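Local atomic coordinates of extracellular solute-binding protein family 5 (Brucella melitensis, PDB entry 4ONY), a protein that probably binds peptides or related solutes in the periplasm and delivers them to an ABC transporter. Residues 72-77 with 188-193; 85-90 with 115-120; 140-145 with 200-205. One frame throughout, in Å; residues are numbered along the deposited sequence.

Interaction 1 (72-77 with 188-193); sequences GLYNDG and SMPVLP
The hydroxyl oxygen of Tyr74 reaches the chain of 188-193 just after helix 181-187, where it is crowded by the backbone of three successive residues. Its OH lies 3.2 Å from Ser188 C and equally close to Met189 N (3.2 Å), but the angle at the amide is too poor for a hydrogen bond, and no hydrogen bond joins the two segments. The contact is therefore one of shape, made by the outer end of the tyrosine ring against a peptide chain. Pro190 supplies its side-chain part: CB lies 4.0 Å from Tyr74 CE1, while CD stands 3.9 Å from Tyr74 OH. The proline ring and the tyrosine side chain cross at about a right angle, and the Met189-Pro190 peptide approaches the aromatic ring obliquely. With CG of Tyr74 anti to the backbone N (chi1 -180°), the ring is carried over to 188-193.

Within the loop that bears Tyr74, the carboxylate of Asp76 bridges Arg71, Gly72 N (weakly) and the backbone N atoms of Glu78 and Phe79. Phe61 meets the Tyr74 ring edge-to-face and also touches Pro190.

In the fold, the loop between strands 46-52 and 88-90 thus lays a tyrosine on the chain leaving helix 181-187. Beyond the contact, Met189 and Pro190 rest on Leu143 of helix 133-146, and Val191 is probably hydrogen-bonded through its backbone to Gln85, in the run leading into strand 88-90.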
loop_
_atom_site.group_PDB
_atom_site.type_symbol
_atom_site.label_atom_id
_atom_site.label_comp_id
_atom_site.label_asym_id
_atom_site.label_seq_id
_atom_site.Cartn_x
_atom_site.Cartn_y
_atom_site.Cartn_z
ATOM N N GLY A 72 8.684 -11.889 -8.310
ATOM C CA GLY A 72 8.264 -13.205 -7.841
ATOM C C GLY A 72 9.217 -13.832 -6.811
ATOM O O GLY A 72 8.861 -14.832 -6.187
ATOM N N LEU A 73 10.385 -13.258 -6.600
ATOM C CA LEU A 73 11.374 -13.887 -5.745
ATOM C C LEU A 73 11.055 -13.684 -4.270
ATOM O O LEU A 73 11.132 -14.628 -3.473
ATOM C CB LEU A 73 12.783 -13.374 -6.067
ATOM C CG LEU A 73 13.262 -13.666 -7.478
ATOM C CD1 LEU A 73 14.464 -12.786 -7.812
ATOM C CD2 LEU A 73 13.659 -15.133 -7.608
ATOM N N TYR A 74 10.735 -12.447 -3.922
ATOM C CA TYR A 74 10.562 -12.026 -2.555
ATOM C C TYR A 74 9.773 -10.695 -2.541
ATOM O O TYR A 74 9.969 -9.842 -3.391
ATOM C CB TYR A 74 11.918 -11.814 -1.876
ATOM C CG TYR A 74 11.790 -11.383 -0.436
ATOM C CD1 TYR A 74 11.476 -12.310 0.546
ATOM C CD2 TYR A 74 11.937 -10.060 -0.065
ATOM C CE1 TYR A 74 11.364 -11.938 1.878
ATOM C CE2 TYR A 74 11.794 -9.657 1.254
ATOM C CZ TYR A 74 11.495 -10.612 2.218
ATOM O OH TYR A 74 11.365 -10.258 3.518
ATOM N N ASN A 75 8.879 -10.538 -1.599
ATOM C CA ASN A 75 8.106 -9.282 -1.444
ATOM C C ASN A 75 7.337 -8.841 -2.682
ATOM O O ASN A 75 7.344 -7.671 -3.065
ATOM C CB ASN A 75 9.050 -8.141 -1.029
ATOM C CG ASN A 75 8.280 -6.914 -0.553
ATOM O OD1 ASN A 75 7.124 -7.029 -0.157
ATOM N ND2 ASN A 75 8.899 -5.737 -0.627
ATOM N N ASP A 76 6.724 -9.782 -3.360
ATOM C CA ASP A 76 6.069 -9.450 -4.584
ATOM C C ASP A 76 4.585 -9.126 -4.267
ATOM O O ASP A 76 3.922 -9.887 -3.587
ATOM C CB ASP A 76 6.182 -10.595 -5.556
ATOM C CG ASP A 76 5.674 -10.217 -6.929
ATOM O OD1 ASP A 76 4.429 -10.169 -7.119
ATOM O OD2 ASP A 76 6.522 -9.988 -7.823
ATOM N N GLY A 77 4.106 -7.994 -4.788
ATOM C CA GLY A 77 2.735 -7.514 -4.572
ATOM C C GLY A 77 1.626 -8.458 -5.007
ATOM O O GLY A 77 0.610 -8.553 -4.354
ATOM N N SER A 188 9.360 -9.602 7.604
ATOM C CA SER A 188 9.973 -8.727 6.599
ATOM C C SER A 188 11.469 -8.937 6.477
ATOM O O SER A 188 12.218 -8.003 6.185
ATOM C CB SER A 188 9.690 -7.231 6.881
ATOM O OG SER A 188 8.294 -7.035 7.082
ATOM N N MET A 189 11.902 -10.167 6.699
ATOM C CA MET A 189 13.258 -10.559 6.403
ATOM C C MET A 189 13.211 -11.969 5.826
ATOM O O MET A 189 12.447 -12.797 6.287
ATOM C CB MET A 189 14.134 -10.573 7.665
ATOM C CG MET A 189 14.551 -9.204 8.179
ATOM S SD MET A 189 15.636 -8.368 6.990
ATOM C CE MET A 189 17.230 -8.774 7.680
ATOM N N PRO A 190 14.047 -12.247 4.841
ATOM C CA PRO A 190 14.161 -13.621 4.366
ATOM C C PRO A 190 14.965 -14.499 5.286
ATOM O O PRO A 190 15.524 -14.012 6.293
ATOM C CB PRO A 190 14.898 -13.437 3.053
ATOM C CG PRO A 190 15.850 -12.317 3.366
ATOM C CD PRO A 190 15.020 -11.364 4.187
ATOM N N VAL A 191 14.993 -15.796 4.963
ATOM C CA VAL A 191 16.051 -16.655 5.398
ATOM C C VAL A 191 16.791 -17.107 4.136
ATOM O O VAL A 191 16.179 -17.594 3.182
ATOM C CB VAL A 191 15.534 -17.854 6.243
ATOM C CG1 VAL A 191 16.705 -18.677 6.761
ATOM C CG2 VAL A 191 14.720 -17.359 7.413
ATOM N N LEU A 192 18.117 -16.956 4.183
ATOM C CA LEU A 192 19.059 -17.241 3.106
ATOM C C LEU A 192 19.900 -18.499 3.397
ATOM O O LEU A 192 20.209 -18.792 4.553
ATOM C CB LEU A 192 20.041 -16.078 2.939
ATOM C CG LEU A 192 19.411 -14.713 2.690
ATOM C CD1 LEU A 192 20.448 -13.626 2.476
ATOM C CD2 LEU A 192 18.468 -14.740 1.474
ATOM N N PRO A 193 20.275 -19.244 2.352
ATOM C CA PRO A 193 21.054 -20.482 2.498
ATOM C C PRO A 193 22.570 -20.277 2.565
ATOM O O PRO A 193 23.199 -20.014 1.525
ATOM C CB PRO A 193 20.707 -21.257 1.231
ATOM C CG PRO A 193 20.405 -20.209 0.221
ATOM C CD PRO A 193 19.815 -19.052 0.976
#

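Interaction 2 (85-90 with 115-120); sequences QTLMLR and VEFTLN
Leu87 and Phe117 make the CH-pi part of this buried contact. The CD1 methyl of Leu87 sits over the centre of the Phe117 ring, 3.9 Å from the centroid and only 13° off the ring normal, and the two side chains cross at about a right angle. Leu87 CD1 is likewise 3.9 Å from Phe117 CD2.

The next residue uses the rim of the same ring. Met88 SD lies in the ring plane, 4.0 Å from Phe117 CE1, in an edge-on Met-aromatic contact. CG of Met88 is anti to the carbonyl carbon and the chain stays extended at chi2 (-173°), which brings the sulfur to the ring. Consecutive residues of 85-90 thus address a face and an edge of one aromatic group.

Strands 88-90 and 114-119 belong to one antiparallel sheet in the amino-terminal half of this family 5 binding protein. They do not pair with each other: each is hydrogen-bonded to the long strand 97-108, and Leu87, just before strand 88-90, and Met88, its first residue, reach the side chains of 114-119 without any bond between the segments. Helix 181-187 adds Ile185 and Ala186 to the surroundings of Phe117.

Purely aliphatic packing comes from the other branch of Leu87, whose CD2 touches Leu119 CD2 at 3.8 Å.

The polar part lies within 85-90. Thr86 OG1 donates to Met88 O over 2.6 Å, arriving 49° out of the carbonyl plane, a bond that spans Leu87. A backbone hydrogen bond between Met88 and Ala186 ties the strand to helix 181-187.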
loop_
_atom_site.group_PDB
_atom_site.type_symbol
_atom_site.label_atom_id
_atom_site.label_comp_id
_atom_site.label_asym_id
_atom_site.label_seq_id
_atom_site.Cartn_x
_atom_site.Cartn_y
_atom_site.Cartn_z
ATOM N N GLN A 85 11.658 -17.267 1.624
ATOM C CA GLN A 85 10.602 -17.244 2.620
ATOM C C GLN A 85 11.023 -16.528 3.872
ATOM O O GLN A 85 12.201 -16.302 4.127
ATOM C CB GLN A 85 10.206 -18.654 2.977
ATOM C CG GLN A 85 9.682 -19.448 1.812
ATOM C CD GLN A 85 9.213 -20.831 2.218
ATOM O OE1 GLN A 85 9.947 -21.592 2.811
ATOM N NE2 GLN A 85 7.959 -21.150 1.876
ATOM N N THR A 86 10.019 -16.163 4.641
ATOM C CA THR A 86 10.183 -15.506 5.926
ATOM C C THR A 86 9.922 -16.522 7.054
ATOM O O THR A 86 9.453 -17.653 6.804
ATOM C CB THR A 86 9.158 -14.384 6.063
ATOM O OG1 THR A 86 7.860 -14.944 5.850
ATOM C CG2 THR A 86 9.445 -13.332 5.049
ATOM N N LEU A 87 10.204 -16.115 8.287
ATOM C CA LEU A 87 9.968 -17.009 9.400
ATOM C C LEU A 87 8.488 -17.277 9.564
ATOM O O LEU A 87 8.076 -18.391 9.909
ATOM C CB LEU A 87 10.563 -16.439 10.676
ATOM C CG LEU A 87 12.104 -16.492 10.639
ATOM C CD1 LEU A 87 12.709 -15.495 11.624
ATOM C CD2 LEU A 87 12.627 -17.892 10.978
ATOM N N MET A 88 7.676 -16.242 9.350
ATOM C CA MET A 88 6.205 -16.362 9.535
ATOM C C MET A 88 5.510 -15.694 8.371
ATOM O O MET A 88 6.089 -14.786 7.737
ATOM C CB MET A 88 5.774 -15.728 10.857
ATOM C CG MET A 88 6.460 -16.360 12.072
ATOM S SD MET A 88 5.835 -15.776 13.655
ATOM C CE MET A 88 4.231 -16.569 13.647
ATOM N N LEU A 89 4.306 -16.160 8.079
ATOM C CA LEU A 89 3.568 -15.760 6.893
ATOM C C LEU A 89 2.381 -14.873 7.235
ATOM O O LEU A 89 1.537 -15.232 8.067
ATOM C CB LEU A 89 3.033 -17.006 6.185
ATOM C CG LEU A 89 2.214 -16.801 4.919
ATOM C CD1 LEU A 89 3.031 -16.213 3.791
ATOM C CD2 LEU A 89 1.599 -18.127 4.504
ATOM N N ARG A 90 2.282 -13.753 6.552
ATOM C CA ARG A 90 1.200 -12.825 6.791
ATOM C C ARG A 90 -0.150 -13.370 6.268
ATOM O O ARG A 90 -0.244 -13.763 5.100
ATOM C CB ARG A 90 1.583 -11.561 6.047
ATOM C CG ARG A 90 0.612 -10.433 6.174
ATOM C CD ARG A 90 1.061 -9.548 7.273
ATOM N NE ARG A 90 0.222 -8.375 7.360
ATOM C CZ ARG A 90 0.628 -7.143 7.130
ATOM N NH1 ARG A 90 1.859 -6.898 6.766
ATOM N NH2 ARG A 90 -0.205 -6.132 7.285
ATOM N N VAL A 115 12.253 -11.936 20.976
ATOM C CA VAL A 115 11.376 -12.881 20.300
ATOM C C VAL A 115 12.192 -14.123 19.995
ATOM O O VAL A 115 13.372 -14.033 19.683
ATOM C CB VAL A 115 10.702 -12.280 19.029
ATOM C CG1 VAL A 115 11.733 -11.926 17.975
ATOM C CG2 VAL A 115 9.669 -13.242 18.428
ATOM N N GLU A 116 11.579 -15.283 20.113
ATOM C CA GLU A 116 12.272 -16.539 19.881
ATOM C C GLU A 116 11.453 -17.440 18.937
ATOM O O GLU A 116 10.263 -17.593 19.117
ATOM C CB GLU A 116 12.574 -17.237 21.216
ATOM C CG GLU A 116 13.263 -18.604 21.068
ATOM C CD GLU A 116 13.804 -19.151 22.408
ATOM O OE1 GLU A 116 13.646 -18.499 23.445
ATOM O OE2 GLU A 116 14.470 -20.194 22.441
ATOM N N PHE A 117 12.118 -17.996 17.933
ATOM C CA PHE A 117 11.492 -18.808 16.889
ATOM C C PHE A 117 12.064 -20.180 16.961
ATOM O O PHE A 117 13.285 -20.334 17.179
ATOM C CB PHE A 117 11.822 -18.236 15.513
ATOM C CG PHE A 117 11.361 -16.819 15.320
ATOM C CD1 PHE A 117 10.035 -16.540 14.961
ATOM C CD2 PHE A 117 12.244 -15.762 15.479
ATOM C CE1 PHE A 117 9.601 -15.227 14.774
ATOM C CE2 PHE A 117 11.808 -14.462 15.326
ATOM C CZ PHE A 117 10.494 -14.188 14.959
ATOM N N THR A 118 11.225 -21.178 16.766
ATOM C CA THR A 118 11.690 -22.538 16.647
ATOM C C THR A 118 11.333 -22.997 15.251
ATOM O O THR A 118 10.168 -22.951 14.867
ATOM C CB THR A 118 11.069 -23.433 17.719
ATOM O OG1 THR A 118 11.311 -22.842 18.991
ATOM C CG2 THR A 118 11.633 -24.861 17.688
ATOM N N LEU A 119 12.359 -23.383 14.493
ATOM C CA LEU A 119 12.197 -23.788 13.107
ATOM C C LEU A 119 11.520 -25.149 13.006
ATOM O O LEU A 119 11.666 -26.002 13.878
ATOM C CB LEU A 119 13.544 -23.866 12.396
ATOM C CG LEU A 119 14.399 -22.586 12.417
ATOM C CD1 LEU A 119 15.739 -22.825 11.720
ATOM C CD2 LEU A 119 13.634 -21.474 11.740
ATOM N N ASN A 120 10.768 -25.315 11.933
ATOM C CA ASN A 120 10.121 -26.563 11.625
ATOM C C ASN A 120 11.176 -27.588 11.192
ATOM O O ASN A 120 11.999 -27.294 10.316
ATOM C CB ASN A 120 9.133 -26.311 10.486
ATOM C CG ASN A 120 8.224 -27.493 10.243
ATOM O OD1 ASN A 120 8.704 -28.641 10.066
ATOM N ND2 ASN A 120 6.926 -27.238 10.209
#

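Interaction 3 (140-145 with 200-205); sequences YDILTE and DTFGNS
Phe202 is the residue through which 200-205 meets the helix, packing on Ile142 and Leu143. Before it, Asp200 and Thr201 run along the surface. Thr201 also opens a type II beta turn that ends at Asn204, closed by Asn204 N to Thr201 O at 2.9 Å.

Phe202 holds the second position of that turn, and its ring is directed inward. CG stands opposite the backbone N (chi1 -176°), which carries the ring out to the helix. One face receives the end of Ile142: CD1 is 4.0 Å from the Phe202 ring centroid, 27° off the normal, and shifted toward the root of the ring, since its nearest carbon is Phe202 CG at 3.6 Å. Ile142 attains this reach with an extended chain (chi2 175°). At the far end of the ring, Leu143 CD2 approaches Phe202 CZ obliquely at 4.2 Å. Asn59 and Val62 also touch the ring. Around this apolar core, Lys146 NZ is hydrogen-bonded to Phe202 O, and Arg199 forms salt bridges with both Asp141 and Glu145 of the helix.

Gly203 follows at the third position, with a positive phi at which a side chain would run into the preceding carbonyl oxygen. Ser205 then leaves the turn, its OG bonded to Lys64 and Ser65.

With no hydrogen bond between the segments, the join of loop and helix 133-146 rests on dispersion and CH-pi contact of apolar groups buried from water, so it depends on the fit of methyl groups to an aromatic ring and not on any directional polar bond.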
loop_
_atom_site.group_PDB
_atom_site.type_symbol
_atom_site.label_atom_id
_atom_site.label_comp_id
_atom_site.label_asym_id
_atom_site.label_seq_id
_atom_site.Cartn_x
_atom_site.Cartn_y
_atom_site.Cartn_z
ATOM N N TYR A 140 21.375 -12.684 8.914
ATOM C CA TYR A 140 21.480 -11.340 9.553
ATOM C C TYR A 140 22.903 -10.778 9.416
ATOM O O TYR A 140 23.093 -9.551 9.244
ATOM C CB TYR A 140 20.961 -11.337 11.004
ATOM C CG TYR A 140 19.459 -11.401 10.975
ATOM C CD1 TYR A 140 18.807 -12.592 10.749
ATOM C CD2 TYR A 140 18.690 -10.242 11.068
ATOM C CE1 TYR A 140 17.422 -12.646 10.623
ATOM C CE2 TYR A 140 17.311 -10.277 10.950
ATOM C CZ TYR A 140 16.663 -11.481 10.730
ATOM O OH TYR A 140 15.268 -11.520 10.584
ATOM N N ASP A 141 23.886 -11.663 9.492
ATOM C CA ASP A 141 25.291 -11.278 9.245
ATOM C C ASP A 141 25.455 -10.676 7.802
ATOM O O ASP A 141 25.777 -9.474 7.639
ATOM C CB ASP A 141 26.190 -12.509 9.464
ATOM C CG ASP A 141 27.665 -12.227 9.194
ATOM O OD1 ASP A 141 28.069 -11.067 9.140
ATOM O OD2 ASP A 141 28.407 -13.187 8.996
ATOM N N ILE A 142 25.147 -11.473 6.778
ATOM C CA ILE A 142 25.423 -11.037 5.429
ATOM C C ILE A 142 24.555 -9.867 4.953
ATOM O O ILE A 142 25.039 -9.024 4.226
ATOM C CB ILE A 142 25.390 -12.199 4.412
ATOM C CG1 ILE A 142 26.045 -11.764 3.099
ATOM C CG2 ILE A 142 23.981 -12.682 4.134
ATOM C CD1 ILE A 142 26.170 -12.888 2.089
ATOM N N LEU A 143 23.286 -9.804 5.361
ATOM C CA LEU A 143 22.418 -8.711 4.958
ATOM C C LEU A 143 22.778 -7.394 5.635
ATOM O O LEU A 143 22.642 -6.347 5.023
ATOM C CB LEU A 143 20.959 -9.032 5.218
ATOM C CG LEU A 143 20.367 -10.100 4.322
ATOM C CD1 LEU A 143 18.928 -10.312 4.715
ATOM C CD2 LEU A 143 20.415 -9.626 2.860
ATOM N N THR A 144 23.234 -7.458 6.875
ATOM C CA THR A 144 23.762 -6.306 7.538
ATOM C C THR A 144 25.017 -5.778 6.818
ATOM O O THR A 144 25.141 -4.587 6.545
ATOM C CB THR A 144 24.063 -6.618 9.013
ATOM O OG1 THR A 144 22.841 -7.051 9.652
ATOM C CG2 THR A 144 24.589 -5.368 9.722
ATOM N N GLU A 145 25.933 -6.668 6.464
ATOM C CA GLU A 145 27.192 -6.234 5.810
ATOM C C GLU A 145 26.957 -5.782 4.346
ATOM O O GLU A 145 27.551 -4.776 3.886
ATOM C CB GLU A 145 28.201 -7.382 5.858
ATOM C CG GLU A 145 29.638 -6.976 5.514
ATOM C CD GLU A 145 30.543 -8.085 4.944
ATOM O OE1 GLU A 145 30.373 -9.291 5.185
ATOM O OE2 GLU A 145 31.488 -7.712 4.234
ATOM N N ASP A 200 31.580 -13.696 -1.326
ATOM C CA ASP A 200 32.374 -12.707 -2.039
ATOM C C ASP A 200 31.578 -12.164 -3.200
ATOM O O ASP A 200 31.650 -10.973 -3.455
ATOM C CB ASP A 200 33.665 -13.287 -2.567
ATOM C CG ASP A 200 34.604 -13.688 -1.460
ATOM O OD1 ASP A 200 34.484 -13.121 -0.360
ATOM O OD2 ASP A 200 35.449 -14.586 -1.688
ATOM N N THR A 201 30.770 -12.991 -3.865
ATOM C CA THR A 201 29.985 -12.451 -4.985
ATOM C C THR A 201 28.574 -11.992 -4.638
ATOM O O THR A 201 27.918 -11.395 -5.473
ATOM C CB THR A 201 29.949 -13.402 -6.201
ATOM O OG1 THR A 201 29.289 -14.588 -5.839
ATOM C CG2 THR A 201 31.401 -13.719 -6.706
ATOM N N PHE A 202 28.094 -12.256 -3.431
ATOM C CA PHE A 202 26.772 -11.800 -3.032
ATOM C C PHE A 202 26.779 -10.283 -3.086
ATOM O O PHE A 202 27.664 -9.616 -2.514
ATOM C CB PHE A 202 26.443 -12.283 -1.636
ATOM C CG PHE A 202 25.036 -11.939 -1.184
ATOM C CD1 PHE A 202 24.011 -12.807 -1.408
ATOM C CD2 PHE A 202 24.758 -10.744 -0.532
ATOM C CE1 PHE A 202 22.724 -12.523 -0.998
ATOM C CE2 PHE A 202 23.462 -10.461 -0.105
ATOM C CZ PHE A 202 22.446 -11.357 -0.336
ATOM N N GLY A 203 25.829 -9.728 -3.820
ATOM C CA GLY A 203 25.896 -8.303 -4.114
ATOM C C GLY A 203 25.970 -8.040 -5.597
ATOM O O GLY A 203 25.496 -6.988 -6.045
ATOM N N ASN A 204 26.568 -8.964 -6.358
ATOM C CA ASN A 204 26.724 -8.801 -7.806
ATOM C C ASN A 204 25.351 -8.859 -8.474
ATOM O O ASN A 204 24.430 -9.423 -7.899
ATOM C CB ASN A 204 27.607 -9.886 -8.443
ATOM C CG ASN A 204 29.092 -9.726 -8.114
ATOM O OD1 ASN A 204 29.499 -8.806 -7.427
ATOM N ND2 ASN A 204 29.901 -10.658 -8.594
ATOM N N SER A 205 25.223 -8.239 -9.645
ATOM C CA SER A 205 24.123 -8.541 -10.572
ATOM C C SER A 205 24.296 -9.992 -10.970
ATOM O O SER A 205 25.430 -10.435 -11.236
ATOM C CB SER A 205 24.262 -7.775 -11.883
ATOM O OG SER A 205 24.276 -6.442 -11.641
#

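Interactions 2 and 3 are buried and apolar, each built round a phenylalanine with a methyl over one face, whereas interaction 1 is only partly buried and sets a tyrosine hydroxyl against peptide backbone without bonding to it. Segment 188-193 of interaction 1 touches both others, which themselves do not meet, their centres being about 22 Å apart. Interaction 2 packs the start of strand 88-90 and the residue before it on strand 114-119, and is nested within the loop closed by interaction 1; interaction 3 joins a helix to a surface loop, and its segments alternate along the chain with those of interaction 1.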